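Local coordinates for ssDNA binding protein (Aeropyrum pernix, PDB 4PSN), which probably binds single-stranded DNA, entrapping it in a system of tunnels that runs between its subunits, at residues G130-D133 / V137-R140; L151-T154 / E159-V162. All coordinates share one frame; numbering follows the deposited sequence.

In the fold
Contacts 1 and 2 are successive antiparallel hairpins of one sheet in the C-terminal part of the chain, their centres about 10 Å apart. Strands 137-143 and 146-155 are neighbours and join them: Val137 N lies 2.8 Å from Val153 O and Tyr139 O 2.9 Å from Leu151 N, both probable hydrogen bonds. Asp136, in the turn of contact 1, adds a side-chain link, one carboxylate oxygen bonding Thr132 OG1 and the other Thr154 OG1. Thr132 of contact 1 and Ile152 of contact 2 both pack on Arg176 of the second subunit. A bound imidazole, probably from the crystallisation liquor, lies about 5 Å from the Ile152 side chain.

Contact 1: G130-D133 / V137-R140; sequences GETD and VVYR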
loop_
_atom_site.group_PDB
_atom_site.type_symbol
_atom_site.label_atom_id
_atom_site.label_comp_id
_atom_site.label_asym_id
_atom_site.label_seq_id
_atom_site.Cartn_x
_atom_site.Cartn_y
_atom_site.Cartn_z
ATOM N N GLY C 130 -28.642 -30.662 -1.726
ATOM C CA GLY C 130 -28.562 -32.093 -1.484
ATOM C C GLY C 130 -28.277 -32.422 -0.032
ATOM O O GLY C 130 -28.309 -31.543 0.826
ATOM N N GLU C 131 -28.010 -33.697 0.238
ATOM C CA GLU C 131 -27.651 -34.161 1.570
ATOM C C GLU C 131 -26.219 -34.678 1.593
ATOM O O GLU C 131 -25.728 -35.230 0.609
ATOM C CB GLU C 131 -28.598 -35.269 2.024
ATOM C CG GLU C 131 -29.995 -34.777 2.356
ATOM C CD GLU C 131 -30.875 -35.864 2.965
ATOM O OE1 GLU C 131 -30.338 -36.936 3.333
ATOM O OE2 GLU C 131 -32.104 -35.639 3.073
ATOM N N THR C 132 -25.550 -34.492 2.722
ATOM C CA THR C 132 -24.211 -35.034 2.905
ATOM C C THR C 132 -24.298 -36.499 3.297
ATOM O O THR C 132 -25.374 -37.016 3.601
ATOM C CB THR C 132 -23.490 -34.338 4.041
ATOM O OG1 THR C 132 -24.118 -34.723 5.274
ATOM C CG2 THR C 132 -23.522 -32.818 3.851
ATOM N N ASP C 133 -23.150 -37.162 3.335
ATOM C CA ASP C 133 -23.119 -38.585 3.643
ATOM C C ASP C 133 -23.714 -38.878 5.020
ATOM O O ASP C 133 -24.276 -39.943 5.240
ATOM C CB ASP C 133 -21.687 -39.129 3.548
ATOM C CG ASP C 133 -21.048 -38.887 2.181
ATOM O OD1 ASP C 133 -20.256 -39.743 1.732
ATOM O OD2 ASP C 133 -21.324 -37.838 1.557
ATOM N N VAL C 137 -28.355 -31.362 5.595
ATOM C CA VAL C 137 -28.978 -30.815 4.393
ATOM C C VAL C 137 -28.269 -29.520 3.973
ATOM O O VAL C 137 -28.060 -28.626 4.791
ATOM C CB VAL C 137 -30.470 -30.536 4.611
ATOM C CG1 VAL C 137 -31.142 -30.183 3.270
ATOM C CG2 VAL C 137 -31.124 -31.750 5.241
ATOM N N VAL C 138 -27.912 -29.425 2.697
ATOM C CA VAL C 138 -27.189 -28.266 2.181
ATOM C C VAL C 138 -28.045 -27.435 1.226
ATOM O O VAL C 138 -28.675 -27.977 0.317
ATOM C CB VAL C 138 -25.878 -28.687 1.481
ATOM C CG1 VAL C 138 -25.254 -27.513 0.723
ATOM C CG2 VAL C 138 -24.900 -29.242 2.511
ATOM N N TYR C 139 -28.066 -26.127 1.460
ATOM C CA TYR C 139 -28.816 -25.188 0.633
ATOM C C TYR C 139 -27.872 -24.167 0.049
ATOM O O TYR C 139 -26.937 -23.713 0.719
ATOM C CB TYR C 139 -29.858 -24.422 1.466
ATOM C CG TYR C 139 -30.884 -25.301 2.096
ATOM C CD1 TYR C 139 -32.134 -25.490 1.507
ATOM C CD2 TYR C 139 -30.606 -25.952 3.278
ATOM C CE1 TYR C 139 -33.077 -26.307 2.087
ATOM C CE2 TYR C 139 -31.528 -26.757 3.859
ATOM C CZ TYR C 139 -32.761 -26.942 3.262
ATOM O OH TYR C 139 -33.674 -27.762 3.871
ATOM N N ARG C 140 -28.115 -23.802 -1.204
ATOM C CA ARG C 140 -27.515 -22.597 -1.755
ATOM C C ARG C 140 -28.293 -21.366 -1.287
ATOM O O ARG C 140 -29.523 -21.395 -1.189
ATOM C CB ARG C 140 -27.538 -22.629 -3.287
ATOM C CG ARG C 140 -26.466 -23.502 -3.929
ATOM C CD ARG C 140 -26.406 -23.248 -5.440
ATOM N NE ARG C 140 -27.730 -22.928 -5.979
ATOM C CZ ARG C 140 -28.577 -23.825 -6.483
ATOM N NH1 ARG C 140 -28.240 -25.109 -6.531
ATOM N NH2 ARG C 140 -29.771 -23.439 -6.944
#
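Gly130 and Val138 face each other as an antiparallel hydrogen-bonded pair, and their two backbone bonds are unequal. Val138 N gives a nearly straight bond of 2.9 Å to Gly130 O, whereas the return bond from Gly130 N to Val138 O is weak at 3.4 Å. Next to them, Glu131 and Val137 form a non-hydrogen-bonded pair with their side chains on the other face of the sheet; contact there is loose, Glu131 CG standing 4.3 Å from Val137 CG2.

The side chain of Val138 stands on the face of the sheet opposite Glu131 and Val137. Its CB rests 3.8 Å from Gly130 O, the same carbonyl that accepts the backbone bond. From there CG1, anti to the backbone N (chi1 170°), runs forward along its own strand and lies 4.0 Å from Leu151 O of the adjoining strand. The other branch, CG2, reaches 4.1 Å from Thr132 CG2, and these two side chains cross at about a right angle. The threonine thus brings its methyl against the valine, just where the chain leaves strand 125-131. Ile152 and Val220 also touch Val138 and add to its apolar surroundings, while Tyr139, on the opposite face, packs on helix 186-198. The contact is the turn end of an antiparallel beta hairpin, where strand 125-131, outermost in its sheet within this chain, meets strand 137-143.

Contact 2: L151-T154 / E159-V162; sequences LIVT and EALV
Strands 151-154 and 159-162 run antiparallel, with an angle of 151° between their directions and 4.6 Å between their axes at closest approach. Thr154 and Leu161 are the hydrogen-bonded pair: Thr154 N donates to Leu161 O over 2.8 Å with the donor in the carbonyl plane, and Leu161 N returns a bond of 3.0 Å to Thr154 O, its donor tilted from the plane of the Thr154 carbonyl. CA-H...O contacts supplement this pairing, among them Val162 CA to Ile152 O at 3.5 Å.

Val153 and Val162, a non-hydrogen-bonded pair, put their side chains on the same face, where the apolar contacts collect. Val153 carries CG1 anti to its nitrogen (chi1 177°), and this branch meets the Ala160 methyl, CG1 to CB 3.8 Å. Its other methyl, CG2, lies 4.2 Å from Val162 CG2. Diagonally across the strands, Leu151 extends towards Val162, and its CD1 comes 3.7 Å from Val162 CG1; the leucine CG also lies close to that methyl, so a single valine branch lies against the fork of the leucine. On the reverse face Thr154 and Leu161 are side by side, CB to CB 4.2 Å.

Helix 186-198 covers the valine face, with Val190 touching both Leu151 and Val153. Strand 172-180 flanks strand 159-166 on the side away from strand 146-155; its Leu174 touches Leu151 and Val162, and its Arg178 forms a salt bridge with Glu159.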
loop_
_atom_site.group_PDB
_atom_site.type_symbol
_atom_site.label_atom_id
_atom_site.label_comp_id
_atom_site.label_asym_id
_atom_site.label_seq_id
_atom_site.Cartn_x
_atom_site.Cartn_y
_atom_site.Cartn_z
ATOM N N LEU C 151 -25.645 -22.834 3.139
ATOM C CA LEU C 151 -26.078 -23.030 4.497
ATOM C C LEU C 151 -26.081 -24.523 4.687
ATOM O O LEU C 151 -26.409 -25.246 3.765
ATOM C CB LEU C 151 -27.503 -22.510 4.595
ATOM C CG LEU C 151 -28.162 -22.531 5.949
ATOM C CD1 LEU C 151 -28.163 -21.122 6.476
ATOM C CD2 LEU C 151 -29.567 -23.043 5.796
ATOM N N ILE C 152 -25.731 -24.992 5.874
ATOM C CA ILE C 152 -25.828 -26.414 6.141
ATOM C C ILE C 152 -26.632 -26.647 7.406
ATOM O O ILE C 152 -26.432 -25.989 8.422
ATOM C CB ILE C 152 -24.432 -27.083 6.231
ATOM C CG1 ILE C 152 -24.569 -28.579 6.543
ATOM C CG2 ILE C 152 -23.546 -26.380 7.279
ATOM C CD1 ILE C 152 -23.261 -29.343 6.273
ATOM N N VAL C 153 -27.558 -27.588 7.333
ATOM C CA VAL C 153 -28.459 -27.854 8.436
ATOM C C VAL C 153 -28.307 -29.289 8.921
ATOM O O VAL C 153 -28.435 -30.244 8.144
ATOM C CB VAL C 153 -29.923 -27.644 7.988
ATOM C CG1 VAL C 153 -30.894 -27.999 9.139
ATOM C CG2 VAL C 153 -30.112 -26.197 7.555
ATOM N N THR C 154 -28.039 -29.449 10.210
ATOM C CA THR C 154 -27.907 -30.787 10.778
ATOM C C THR C 154 -29.110 -31.092 11.662
ATOM O O THR C 154 -29.266 -30.501 12.720
ATOM C CB THR C 154 -26.621 -30.924 11.640
ATOM O OG1 THR C 154 -25.479 -30.487 10.893
ATOM C CG2 THR C 154 -26.418 -32.382 12.080
ATOM N N GLU C 159 -34.900 -30.583 16.733
ATOM C CA GLU C 159 -34.073 -29.393 16.659
ATOM C C GLU C 159 -33.106 -29.534 15.497
ATOM O O GLU C 159 -33.011 -30.600 14.889
ATOM C CB GLU C 159 -33.256 -29.238 17.944
ATOM C CG GLU C 159 -34.064 -29.040 19.202
ATOM C CD GLU C 159 -33.178 -28.784 20.407
ATOM O OE1 GLU C 159 -32.585 -29.757 20.929
ATOM O OE2 GLU C 159 -33.061 -27.605 20.822
ATOM N N ALA C 160 -32.359 -28.468 15.219
ATOM C CA ALA C 160 -31.326 -28.540 14.197
ATOM C C ALA C 160 -30.204 -27.551 14.501
ATOM O O ALA C 160 -30.431 -26.517 15.117
ATOM C CB ALA C 160 -31.923 -28.256 12.802
ATOM N N LEU C 161 -29.000 -27.878 14.052
ATOM C CA LEU C 161 -27.905 -26.925 14.024
ATOM C C LEU C 161 -27.845 -26.318 12.628
ATOM O O LEU C 161 -27.953 -27.038 11.628
ATOM C CB LEU C 161 -26.599 -27.642 14.316
ATOM C CG LEU C 161 -26.579 -28.387 15.646
ATOM C CD1 LEU C 161 -25.289 -29.170 15.799
ATOM C CD2 LEU C 161 -26.742 -27.415 16.791
ATOM N N VAL C 162 -27.669 -25.002 12.563
ATOM C CA VAL C 162 -27.596 -24.304 11.299
ATOM C C VAL C 162 -26.332 -23.460 11.290
ATOM O O VAL C 162 -26.020 -22.801 12.277
ATOM C CB VAL C 162 -28.796 -23.362 11.125
ATOM C CG1 VAL C 162 -28.726 -22.688 9.773
ATOM C CG2 VAL C 162 -30.097 -24.151 11.254
#